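PDB 4UB9: molinate hydrolase from Gulosibacter molinativorax, which hydrolyses the thiocarbamate herbicide molinate, as a zinc-binding member of the amidohydrolase family with a TIM-barrel fold. Local coordinates for residues 276-281 and 429-434. Residues are numbered along the deposited sequence; the frame is centred on the assembly and turned at random.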
# COMPACT_ATOMS: atom_id res chain seq x y z
N GLY A 276 0.41 -32.50 -30.86
CA GLY A 276 -0.35 -32.20 -32.07
C GLY A 276 -1.49 -31.18 -31.93
O GLY A 276 -2.48 -31.28 -32.62
N VAL A 277 -1.37 -30.25 -31.00
CA VAL A 277 -2.37 -29.20 -30.81
C VAL A 277 -1.74 -27.88 -31.16
O VAL A 277 -0.53 -27.75 -31.13
CB VAL A 277 -2.92 -29.13 -29.36
CG1 VAL A 277 -3.53 -30.47 -28.96
CG2 VAL A 277 -1.85 -28.70 -28.36
N PRO A 278 -2.55 -26.89 -31.50
CA PRO A 278 -1.95 -25.63 -31.92
C PRO A 278 -1.23 -24.94 -30.79
O PRO A 278 -1.56 -25.12 -29.60
CB PRO A 278 -3.13 -24.79 -32.32
CG PRO A 278 -4.16 -25.77 -32.71
CD PRO A 278 -4.00 -26.92 -31.76
N LEU A 279 -0.24 -24.18 -31.18
CA LEU A 279 0.64 -23.48 -30.26
C LEU A 279 0.35 -21.99 -30.30
O LEU A 279 0.46 -21.37 -31.38
CB LEU A 279 2.10 -23.67 -30.67
CG LEU A 279 3.09 -22.73 -29.99
CD1 LEU A 279 3.25 -23.11 -28.52
CD2 LEU A 279 4.44 -22.78 -30.69
N LEU A 280 0.02 -21.44 -29.13
CA LEU A 280 -0.20 -20.01 -28.97
C LEU A 280 0.86 -19.38 -28.12
O LEU A 280 1.44 -20.03 -27.28
CB LEU A 280 -1.55 -19.72 -28.30
CG LEU A 280 -2.78 -19.59 -29.21
CD1 LEU A 280 -3.02 -20.87 -29.99
CD2 LEU A 280 -3.97 -19.33 -28.36
N THR A 281 1.10 -18.10 -28.33
CA THR A 281 2.07 -17.35 -27.58
C THR A 281 1.47 -16.10 -26.97
O THR A 281 0.58 -15.51 -27.51
CB THR A 281 3.28 -16.95 -28.43
OG1 THR A 281 2.84 -16.22 -29.56
CG2 THR A 281 4.02 -18.16 -28.90
N ALA A 429 -6.30 -20.52 -38.02
CA ALA A 429 -5.24 -20.47 -37.04
C ALA A 429 -5.29 -21.64 -36.06
O ALA A 429 -4.25 -22.22 -35.71
CB ALA A 429 -5.27 -19.17 -36.26
N TYR A 430 -6.49 -21.96 -35.64
CA TYR A 430 -6.72 -23.01 -34.65
C TYR A 430 -6.93 -24.40 -35.29
O TYR A 430 -7.20 -25.40 -34.61
CB TYR A 430 -7.89 -22.65 -33.76
CG TYR A 430 -7.65 -21.59 -32.67
CD1 TYR A 430 -7.01 -21.91 -31.49
CD2 TYR A 430 -8.11 -20.28 -32.81
CE1 TYR A 430 -6.79 -20.97 -30.50
CE2 TYR A 430 -7.89 -19.32 -31.82
CZ TYR A 430 -7.25 -19.67 -30.66
OH TYR A 430 -7.07 -18.75 -29.67
N ARG A 431 -6.80 -24.44 -36.61
CA ARG A 431 -6.88 -25.71 -37.40
C ARG A 431 -8.26 -26.36 -37.25
O ARG A 431 -8.38 -27.55 -37.03
CB ARG A 431 -5.70 -26.64 -37.06
CG ARG A 431 -4.36 -25.92 -37.29
CD ARG A 431 -3.15 -26.80 -37.54
NE ARG A 431 -2.90 -27.71 -36.42
CZ ARG A 431 -1.87 -27.66 -35.55
NH1 ARG A 431 -0.90 -26.74 -35.64
NH2 ARG A 431 -1.84 -28.55 -34.57
N LYS A 432 -9.28 -25.52 -37.32
CA LYS A 432 -10.67 -25.95 -37.23
C LYS A 432 -11.43 -25.56 -38.48
O LYS A 432 -12.64 -25.73 -38.52
CB LYS A 432 -11.39 -25.31 -36.07
CG LYS A 432 -10.83 -25.65 -34.70
CD LYS A 432 -11.18 -27.06 -34.32
CE LYS A 432 -10.61 -27.34 -32.97
NZ LYS A 432 -10.98 -28.72 -32.59
N PHE A 433 -10.74 -25.10 -39.49
CA PHE A 433 -11.41 -24.59 -40.70
C PHE A 433 -12.10 -25.68 -41.53
O PHE A 433 -12.99 -25.40 -42.31
CB PHE A 433 -10.45 -23.80 -41.59
CG PHE A 433 -11.14 -22.96 -42.63
CD1 PHE A 433 -12.09 -22.03 -42.27
CD2 PHE A 433 -10.84 -23.14 -44.00
CE1 PHE A 433 -12.73 -21.26 -43.24
CE2 PHE A 433 -11.46 -22.36 -44.97
CZ PHE A 433 -12.43 -21.44 -44.60
N ASP A 434 -11.68 -26.92 -41.34
CA ASP A 434 -12.37 -28.08 -41.93
C ASP A 434 -13.80 -28.21 -41.37
O ASP A 434 -14.65 -28.75 -42.03
CB ASP A 434 -11.57 -29.38 -41.73
CG ASP A 434 -11.24 -29.67 -40.25
OD1 ASP A 434 -11.07 -28.72 -39.44
OD2 ASP A 434 -11.13 -30.86 -39.90
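Helix 424-429 ends at A429, and the chain after it meets the entry to strand 279-282 almost wholly through two residues, Y430 and R431. Y430 sets its CG anti to its own carbonyl carbon (chi1 -76°), beside the backbone N; the far end of the ring, CE1 and OH, is what meets L280. The two side chains cross at about a right angle: L280 CD1 lies 3.8 Å from Y430 CE1, and L280 CD2 comes within 3.4 Å of Y430 OH. That buried hydroxyl is hydrogen-bonded to the carbonyl oxygen of G96, while the ring stacks on F142. An alanine in place of Y430 would remove the hydrogen bond to G96 and the stack on F142, and would probably leave L280 less well packed. The backbone of Y430 takes part too, with its O 3.6 Å from P278 CG. R431, at positive phi (62°), closes the helix in a Schellman motif and turns back over P278. Its chain bends at chi3 (-60°) and lays one guanidinium face over the proline, whose CG sits 4.0 Å above the centre of the plane. R431 NH2 reaches 3.4 Å from G276 O, at the guanidinium edge; NH1 forms a salt bridge with D298, whose carboxylate also accepts the backbone N-H of L279. The turn closing helix 424-429 thus packs against the lead-in and start of a barrel strand that runs on to the zinc ligand H282, with helix 262-275 preceding it and strands 239-242 and 299-301 flanking it.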